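Local atomic coordinates of Protein/nucleic acid deglycase 2 (Escherichia coli, PDB entry 1OI4), a protein that removes glyoxal and methylglyoxal adducts from glycated proteins and nucleotides, releasing the repaired molecule together with glycolate or lactate. Residues Arg102-Asn116 with Gln129-Lys141. Sequence-based numbering, arbitrary orientation.
Sequences RGDNRFVTFTRDFVN and QLLISADVIRGRK
Arg102 reaches over the short helix 129-134 and grips Ser133 side-on: NE (2.9 Å) and NH2 (3.1 Å) both donate to Ser133 OG, which lies near the guanidinium plane. CB of Gln129 lies over one face of that group, offset from its centre, and CD2 of Leu130 packs under Arg102 CA. The bend at chi3 (-54°) turns the NE/NH2 side toward Ser133 OG, and NH1 forms a salt bridge with Asp151 of the second subunit. Beside this buried polar end, helices 105-116 and 129-134 cross almost perpendicularly (-86°), their axes 8.4 Å apart. The close packing lies here: Ala134, with only a methyl to place, lets Arg112 CB come within 3.7 Å of its CB, while Val108 CG1 rests 3.3 Å from Ser133 O. Deeper, toward the central sheet, Thr111 CG2 and Val115 CG2 both meet Leu131 CD2; Thr111 OG1 is turned back to donate to Phe107 O, leaving its methyl for the apolar side. Val115 CG1 and Val136 CG2 meet tip to tip at the Schellman turn that leaves the helix through Asp135. The outer side is looser. Arg112 runs along this partly exposed side and gives one tilted bond, NE to Ala134 O (3.2 Å), and a water links Arg102 O to Ser133 OG. Replacing Arg102 by alanine would probably leave Ser133 OG without its two nitrogen donors and deprive Asp151 of the second subunit of this cationic partner. Apolar groups thus join two helices of this DJ-1/PfpI fold toward the sheet, while Arg112, on the outer side, probably complements the partial negative charge of a helix end, and the buried Arg102 ties the same helix to the subunit interface.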
ATOM      1  N   ARG A 102       6.031   1.391   6.149  1.00 10.19           N
ATOM      2  CA  ARG A 102       5.256   2.371   6.905  1.00 12.46           C
ATOM      3  C   ARG A 102       4.651   1.852   8.207  1.00 11.84           C
ATOM      4  O   ARG A 102       4.054   2.615   8.964  1.00 14.59           O
ATOM      5  CB  ARG A 102       4.161   2.984   6.016  1.00 11.68           C
ATOM      6  CG  ARG A 102       3.100   2.003   5.545  1.00  9.59           C
ATOM      7  CD  ARG A 102       2.219   2.619   4.456  1.00  9.09           C
ATOM      8  NE  ARG A 102       1.637   3.890   4.876  1.00  7.78           N
ATOM      9  CZ  ARG A 102       0.374   4.250   4.663  1.00 10.52           C
ATOM     10  NH1 ARG A 102      -0.462   3.434   4.030  1.00 10.72           N
ATOM     11  NH2 ARG A 102      -0.064   5.425   5.097  1.00 10.97           N
ATOM     12  N   GLY A 103       4.805   0.561   8.465  1.00 12.40           N
ATOM     13  CA  GLY A 103       4.298  -0.013   9.698  1.00 13.98           C
ATOM     14  C   GLY A 103       5.398  -0.094  10.749  1.00 15.43           C
ATOM     15  O   GLY A 103       5.209  -0.670  11.823  1.00 14.13           O
ATOM     16  N   ASP A 104       6.553   0.487  10.434  1.00 14.79           N
ATOM     17  CA  ASP A 104       7.707   0.496  11.335  1.00 13.65           C
ATOM     18  C   ASP A 104       8.063   1.953  11.648  1.00 14.63           C
ATOM     19  O   ASP A 104       8.495   2.700  10.762  1.00 13.22           O
ATOM     20  CB  ASP A 104       8.870  -0.238  10.653  1.00 10.84           C
ATOM     21  CG  ASP A 104      10.116  -0.329  11.520  1.00 13.22           C
ATOM     22  OD1 ASP A 104      10.789  -1.379  11.454  1.00 12.14           O
ATOM     23  OD2 ASP A 104      10.440   0.638  12.241  1.00 13.02           O
ATOM     24  N   ASN A 105       7.876   2.355  12.906  1.00 14.58           N
ATOM     25  CA  ASN A 105       8.137   3.733  13.326  1.00 15.17           C
ATOM     26  C   ASN A 105       9.495   4.293  12.926  1.00 14.49           C
ATOM     27  O   ASN A 105       9.626   5.493  12.700  1.00 14.03           O
ATOM     28  CB  ASN A 105       7.954   3.880  14.845  1.00 17.59           C
ATOM     29  CG  ASN A 105       9.000   3.112  15.649  1.00 21.06           C
ATOM     30  OD1 ASN A 105      10.028   3.662  16.059  1.00 19.21           O
ATOM     31  ND2 ASN A 105       8.739   1.832  15.878  1.00 22.76           N
ATOM     32  N   ARG A 106      10.503   3.436  12.831  1.00 12.82           N
ATOM     33  CA  ARG A 106      11.832   3.901  12.459  1.00 12.82           C
ATOM     34  C   ARG A 106      11.855   4.547  11.076  1.00 13.13           C
ATOM     35  O   ARG A 106      12.460   5.601  10.893  1.00 11.10           O
ATOM     36  CB  ARG A 106      12.831   2.745  12.509  1.00 12.25           C
ATOM     37  CG  ARG A 106      13.072   2.204  13.912  1.00 14.75           C
ATOM     38  CD  ARG A 106      14.005   1.005  13.875  1.00 12.87           C
ATOM     39  NE  ARG A 106      13.425  -0.105  13.130  1.00 14.31           N
ATOM     40  CZ  ARG A 106      14.083  -1.219  12.823  1.00 13.36           C
ATOM     41  NH1 ARG A 106      15.344  -1.367  13.198  1.00 13.48           N
ATOM     42  NH2 ARG A 106      13.482  -2.182  12.146  1.00 11.07           N
ATOM     43  N   PHE A 107      11.199   3.918  10.103  1.00 13.18           N
ATOM     44  CA  PHE A 107      11.179   4.466   8.751  1.00 12.92           C
ATOM     45  C   PHE A 107      10.288   5.695   8.651  1.00 13.37           C
ATOM     46  O   PHE A 107      10.582   6.627   7.899  1.00 13.85           O
ATOM     47  CB  PHE A 107      10.739   3.400   7.746  1.00 11.11           C
ATOM     48  CG  PHE A 107      11.694   2.247   7.642  1.00 11.12           C
ATOM     49  CD1 PHE A 107      11.582   1.152   8.495  1.00 11.53           C
ATOM     50  CD2 PHE A 107      12.753   2.286   6.740  1.00  9.65           C
ATOM     51  CE1 PHE A 107      12.518   0.115   8.455  1.00 11.50           C
ATOM     52  CE2 PHE A 107      13.694   1.253   6.694  1.00  8.81           C
ATOM     53  CZ  PHE A 107      13.577   0.169   7.552  1.00 10.24           C
ATOM     54  N   VAL A 108       9.205   5.704   9.419  1.00 12.58           N
ATOM     55  CA  VAL A 108       8.295   6.837   9.411  1.00 11.59           C
ATOM     56  C   VAL A 108       8.999   8.053  10.003  1.00 12.45           C
ATOM     57  O   VAL A 108       8.898   9.159   9.473  1.00 11.16           O
ATOM     58  CB  VAL A 108       7.015   6.534  10.223  1.00 12.04           C
ATOM     59  CG1 VAL A 108       6.073   7.737  10.192  1.00 11.21           C
ATOM     60  CG2 VAL A 108       6.319   5.312   9.645  1.00 12.08           C
ATOM     61  N   THR A 109       9.722   7.834  11.099  1.00 11.54           N
ATOM     62  CA  THR A 109      10.459   8.902  11.766  1.00 13.08           C
ATOM     63  C   THR A 109      11.582   9.430  10.871  1.00 12.91           C
ATOM     64  O   THR A 109      11.832  10.639  10.815  1.00 14.02           O
ATOM     65  CB  THR A 109      11.049   8.405  13.109  1.00 13.51           C
ATOM     66  OG1 THR A 109       9.991   8.276  14.069  1.00 14.31           O
ATOM     67  CG2 THR A 109      12.095   9.382  13.641  1.00 14.86           C
ATOM     68  N   PHE A 110      12.255   8.524  10.168  1.00 12.74           N
ATOM     69  CA  PHE A 110      13.337   8.907   9.268  1.00 12.83           C
ATOM     70  C   PHE A 110      12.766   9.809   8.176  1.00 13.12           C
ATOM     71  O   PHE A 110      13.316  10.873   7.873  1.00 12.65           O
ATOM     72  CB  PHE A 110      13.953   7.663   8.625  1.00 14.93           C
ATOM     73  CG  PHE A 110      15.162   7.950   7.778  1.00 15.31           C
ATOM     74  CD1 PHE A 110      16.439   7.914   8.329  1.00 15.34           C
ATOM     75  CD2 PHE A 110      15.021   8.265   6.431  1.00 14.78           C
ATOM     76  CE1 PHE A 110      17.561   8.184   7.549  1.00 15.56           C
ATOM     77  CE2 PHE A 110      16.137   8.537   5.642  1.00 17.47           C
ATOM     78  CZ  PHE A 110      17.410   8.496   6.204  1.00 14.40           C
ATOM     79  N   THR A 111      11.652   9.373   7.592  1.00 12.44           N
ATOM     80  CA  THR A 111      10.997  10.125   6.536  1.00 11.92           C
ATOM     81  C   THR A 111      10.559  11.502   7.037  1.00 13.14           C
ATOM     82  O   THR A 111      10.781  12.509   6.368  1.00 12.54           O
ATOM     83  CB  THR A 111       9.761   9.370   5.999  1.00 13.18           C
ATOM     84  OG1 THR A 111      10.155   8.072   5.533  1.00 11.31           O
ATOM     85  CG2 THR A 111       9.126  10.145   4.844  1.00 11.59           C
ATOM     86  N   ARG A 112       9.944  11.537   8.217  1.00 12.70           N
ATOM     87  CA  ARG A 112       9.468  12.786   8.805  1.00 13.01           C
ATOM     88  C   ARG A 112      10.602  13.780   9.033  1.00 13.08           C
ATOM     89  O   ARG A 112      10.526  14.934   8.610  1.00 11.73           O
ATOM     90  CB  ARG A 112       8.768  12.509  10.138  1.00 12.81           C
ATOM     91  CG  ARG A 112       8.295  13.761  10.868  1.00 16.81           C
ATOM     92  CD  ARG A 112       7.740  13.431  12.254  1.00 19.60           C
ATOM     93  NE  ARG A 112       6.554  12.585  12.168  1.00 21.91           N
ATOM     94  CZ  ARG A 112       6.460  11.361  12.677  1.00 22.38           C
ATOM     95  NH1 ARG A 112       5.333  10.674  12.538  1.00 24.06           N
ATOM     96  NH2 ARG A 112       7.488  10.827  13.324  1.00 22.87           N
ATOM     97  N   ASP A 113      11.642  13.324   9.720  1.00 13.48           N
ATOM     98  CA  ASP A 113      12.793  14.165  10.012  1.00 15.52           C
ATOM     99  C   ASP A 113      13.493  14.634   8.749  1.00 15.97           C
ATOM    100  O   ASP A 113      13.944  15.780   8.676  1.00 15.42           O
ATOM    101  CB  ASP A 113      13.784  13.409  10.889  1.00 16.32           C
ATOM    102  CG  ASP A 113      13.256  13.176  12.286  1.00 17.82           C
ATOM    103  OD1 ASP A 113      13.974  12.546  13.088  1.00 17.56           O
ATOM    104  OD2 ASP A 113      12.125  13.621  12.579  1.00 17.47           O
ATOM    105  N   PHE A 114      13.580  13.758   7.750  1.00 16.00           N
ATOM    106  CA  PHE A 114      14.239  14.131   6.511  1.00 14.67           C
ATOM    107  C   PHE A 114      13.455  15.243   5.824  1.00 15.28           C
ATOM    108  O   PHE A 114      14.029  16.244   5.392  1.00 16.17           O
ATOM    109  CB  PHE A 114      14.372  12.935   5.564  1.00 17.07           C
ATOM    110  CG  PHE A 114      15.455  13.114   4.537  1.00 16.96           C
ATOM    111  CD1 PHE A 114      16.769  12.762   4.828  1.00 19.62           C
ATOM    112  CD2 PHE A 114      15.179  13.721   3.315  1.00 15.06           C
ATOM    113  CE1 PHE A 114      17.801  13.018   3.918  1.00 19.26           C
ATOM    114  CE2 PHE A 114      16.202  13.983   2.399  1.00 16.83           C
ATOM    115  CZ  PHE A 114      17.515  13.631   2.703  1.00 15.61           C
ATOM    116  N   VAL A 115      12.140  15.069   5.729  1.00 13.41           N
ATOM    117  CA  VAL A 115      11.296  16.077   5.103  1.00 12.72           C
ATOM    118  C   VAL A 115      11.395  17.408   5.848  1.00 13.48           C
ATOM    119  O   VAL A 115      11.521  18.466   5.230  1.00 13.72           O
ATOM    120  CB  VAL A 115       9.818  15.634   5.074  1.00 13.19           C
ATOM    121  CG1 VAL A 115       8.938  16.797   4.617  1.00 12.61           C
ATOM    122  CG2 VAL A 115       9.649  14.443   4.126  1.00 13.19           C
ATOM    123  N   ASN A 116      11.333  17.354   7.175  1.00 13.54           N
ATOM    124  CA  ASN A 116      11.419  18.567   7.982  1.00 16.23           C
ATOM    125  C   ASN A 116      12.790  19.239   7.903  1.00 17.21           C
ATOM    126  O   ASN A 116      12.954  20.373   8.353  1.00 19.78           O
ATOM    127  CB  ASN A 116      11.070  18.269   9.444  1.00 16.29           C
ATOM    128  CG  ASN A 116       9.582  18.021   9.652  1.00 15.91           C
ATOM    129  OD1 ASN A 116       8.752  18.516   8.894  1.00 20.79           O
ATOM    130  ND2 ASN A 116       9.242  17.272  10.687  1.00 16.16           N
ATOM    131  N   GLN A 129       3.109   6.973   0.368  1.00  8.76           N
ATOM    132  CA  GLN A 129       2.504   6.394   1.567  1.00  8.38           C
ATOM    133  C   GLN A 129       3.351   6.676   2.809  1.00  9.99           C
ATOM    134  O   GLN A 129       2.814   6.874   3.900  1.00  9.68           O
ATOM    135  CB  GLN A 129       2.298   4.885   1.393  1.00  5.65           C
ATOM    136  CG  GLN A 129       1.229   4.531   0.343  1.00  7.93           C
ATOM    137  CD  GLN A 129       0.955   3.037   0.254  1.00  9.50           C
ATOM    138  OE1 GLN A 129       1.862   2.246   0.008  1.00 10.87           O
ATOM    139  NE2 GLN A 129      -0.303   2.646   0.453  1.00  6.95           N
ATOM    140  N   LEU A 130       4.673   6.701   2.645  1.00  8.20           N
ATOM    141  CA  LEU A 130       5.552   6.971   3.774  1.00  9.31           C
ATOM    142  C   LEU A 130       5.434   8.436   4.195  1.00 11.57           C
ATOM    143  O   LEU A 130       5.544   8.759   5.378  1.00 12.73           O
ATOM    144  CB  LEU A 130       7.000   6.594   3.428  1.00  8.10           C
ATOM    145  CG  LEU A 130       7.277   5.096   3.656  1.00  7.78           C
ATOM    146  CD1 LEU A 130       8.565   4.647   2.988  1.00  8.84           C
ATOM    147  CD2 LEU A 130       7.343   4.841   5.151  1.00  8.42           C
ATOM    148  N   LEU A 131       5.185   9.311   3.224  1.00 11.34           N
ATOM    149  CA  LEU A 131       5.015  10.735   3.492  1.00 10.98           C
ATOM    150  C   LEU A 131       3.707  10.921   4.260  1.00 10.48           C
ATOM    151  O   LEU A 131       3.609  11.767   5.144  1.00  9.68           O
ATOM    152  CB  LEU A 131       4.971  11.524   2.180  1.00 10.07           C
ATOM    153  CG  LEU A 131       6.256  11.528   1.347  1.00  9.90           C
ATOM    154  CD1 LEU A 131       6.020  12.265   0.037  1.00  8.61           C
ATOM    155  CD2 LEU A 131       7.374  12.192   2.133  1.00  6.66           C
ATOM    156  N   ILE A 132       2.701  10.124   3.912  1.00 11.21           N
ATOM    157  CA  ILE A 132       1.420  10.183   4.612  1.00 10.64           C
ATOM    158  C   ILE A 132       1.650   9.771   6.064  1.00 10.89           C
ATOM    159  O   ILE A 132       1.253  10.476   6.989  1.00 11.78           O
ATOM    160  CB  ILE A 132       0.381   9.217   3.995  1.00 10.34           C
ATOM    161  CG1 ILE A 132      -0.126   9.768   2.662  1.00 12.05           C
ATOM    162  CG2 ILE A 132      -0.782   9.006   4.963  1.00  7.73           C
ATOM    163  CD1 ILE A 132      -1.109   8.845   1.955  1.00 10.07           C
ATOM    164  N   SER A 133       2.308   8.631   6.253  1.00 10.86           N
ATOM    165  CA  SER A 133       2.576   8.116   7.590  1.00 10.26           C
ATOM    166  C   SER A 133       3.389   9.091   8.445  1.00 12.96           C
ATOM    167  O   SER A 133       3.189   9.181   9.663  1.00 11.14           O
ATOM    168  CB  SER A 133       3.300   6.772   7.497  1.00 11.23           C
ATOM    169  OG  SER A 133       2.481   5.800   6.867  1.00  9.87           O
ATOM    170  N   ALA A 134       4.314   9.810   7.814  1.00 11.25           N
ATOM    171  CA  ALA A 134       5.128  10.779   8.536  1.00 10.40           C
ATOM    172  C   ALA A 134       4.265  12.012   8.818  1.00 12.36           C
ATOM    173  O   ALA A 134       4.617  12.856   9.641  1.00 11.18           O
ATOM    174  CB  ALA A 134       6.350  11.163   7.704  1.00  9.05           C
ATOM    175  N   ASP A 135       3.133  12.088   8.116  1.00 13.43           N
ATOM    176  CA  ASP A 135       2.169  13.177   8.232  1.00 14.21           C
ATOM    177  C   ASP A 135       2.817  14.539   7.999  1.00 14.45           C
ATOM    178  O   ASP A 135       2.716  15.442   8.828  1.00 13.77           O
ATOM    179  CB  ASP A 135       1.485  13.128   9.601  1.00 16.04           C
ATOM    180  CG  ASP A 135       0.289  14.061   9.690  1.00 18.61           C
ATOM    181  OD1 ASP A 135      -0.458  14.173   8.698  1.00 17.94           O
ATOM    182  OD2 ASP A 135       0.088  14.671  10.757  1.00 21.64           O
ATOM    183  N   VAL A 136       3.471  14.677   6.851  1.00 14.59           N
ATOM    184  CA  VAL A 136       4.151  15.913   6.490  1.00 13.65           C
ATOM    185  C   VAL A 136       3.731  16.464   5.136  1.00 13.57           C
ATOM    186  O   VAL A 136       4.511  17.162   4.496  1.00 15.41           O
ATOM    187  CB  VAL A 136       5.675  15.715   6.436  1.00 13.16           C
ATOM    188  CG1 VAL A 136       6.212  15.428   7.827  1.00 14.08           C
ATOM    189  CG2 VAL A 136       6.009  14.573   5.476  1.00 13.77           C
ATOM    190  N   ILE A 137       2.512  16.176   4.695  1.00 12.52           N
ATOM    191  CA  ILE A 137       2.091  16.675   3.393  1.00 13.59           C
ATOM    192  C   ILE A 137       0.836  17.537   3.407  1.00 14.79           C
ATOM    193  O   ILE A 137       0.375  17.984   2.355  1.00 15.47           O
ATOM    194  CB  ILE A 137       1.889  15.512   2.386  1.00 14.59           C
ATOM    195  CG1 ILE A 137       0.769  14.582   2.860  1.00 15.10           C
ATOM    196  CG2 ILE A 137       3.194  14.741   2.221  1.00 16.09           C
ATOM    197  CD1 ILE A 137       0.462  13.448   1.893  1.00 16.40           C
ATOM    198  N   ARG A 138       0.279  17.783   4.588  1.00 15.39           N
ATOM    199  CA  ARG A 138      -0.920  18.604   4.664  1.00 16.72           C
ATOM    200  C   ARG A 138      -0.609  19.977   4.079  1.00 16.32           C
ATOM    201  O   ARG A 138       0.335  20.641   4.503  1.00 14.82           O
ATOM    202  CB  ARG A 138      -1.389  18.732   6.116  1.00 18.93           C
ATOM    203  CG  ARG A 138      -2.701  19.486   6.290  1.00 19.87           C
ATOM    204  CD  ARG A 138      -3.292  19.202   7.668  1.00 21.99           C
ATOM    205  NE  ARG A 138      -3.650  17.791   7.828  1.00 22.57           N
ATOM    206  CZ  ARG A 138      -4.772  17.243   7.365  1.00 21.93           C
ATOM    207  NH1 ARG A 138      -5.661  17.983   6.712  1.00 20.36           N
ATOM    208  NH2 ARG A 138      -5.005  15.950   7.555  1.00 23.47           N
ATOM    209  N   GLY A 139      -1.393  20.379   3.082  1.00 17.15           N
ATOM    210  CA  GLY A 139      -1.187  21.671   2.447  1.00 17.49           C
ATOM    211  C   GLY A 139      -0.139  21.684   1.343  1.00 18.42           C
ATOM    212  O   GLY A 139       0.048  22.706   0.677  1.00 19.07           O
ATOM    213  N   ARG A 140       0.542  20.560   1.135  1.00 16.79           N
ATOM    214  CA  ARG A 140       1.571  20.485   0.104  1.00 16.30           C
ATOM    215  C   ARG A 140       1.077  19.843  -1.189  1.00 15.70           C
ATOM    216  O   ARG A 140       0.166  19.008  -1.184  1.00 14.57           O
ATOM    217  CB  ARG A 140       2.793  19.732   0.639  1.00 17.65           C
ATOM    218  CG  ARG A 140       3.305  20.313   1.952  1.00 18.92           C
ATOM    219  CD  ARG A 140       4.717  19.868   2.274  1.00 19.32           C
ATOM    220  NE  ARG A 140       5.673  20.342   1.279  1.00 18.13           N
ATOM    221  CZ  ARG A 140       6.990  20.347   1.458  1.00 19.72           C
ATOM    222  NH1 ARG A 140       7.507  19.908   2.598  1.00 18.60           N
ATOM    223  NH2 ARG A 140       7.788  20.775   0.494  1.00 17.47           N
ATOM    224  N   LYS A 141       1.694  20.237  -2.300  1.00 15.45           N
ATOM    225  CA  LYS A 141       1.303  19.732  -3.610  1.00 17.07           C
ATOM    226  C   LYS A 141       2.057  18.483  -4.036  1.00 16.33           C
ATOM    227  O   LYS A 141       3.280  18.425  -3.961  1.00 18.14           O
ATOM    228  CB  LYS A 141       1.508  20.817  -4.671  1.00 16.84           C
ATOM    229  CG  LYS A 141       0.848  22.150  -4.345  1.00 18.38           C
ATOM    230  CD  LYS A 141       1.114  23.169  -5.437  1.00 20.34           C
ATOM    231  CE  LYS A 141       0.514  24.519  -5.084  1.00 24.73           C
ATOM    232  NZ  LYS A 141       0.751  25.529  -6.154  1.00 27.07           N
TER
HETATM  233  O   HOH W   1       1.768   4.151   8.719  1.00 11.81           O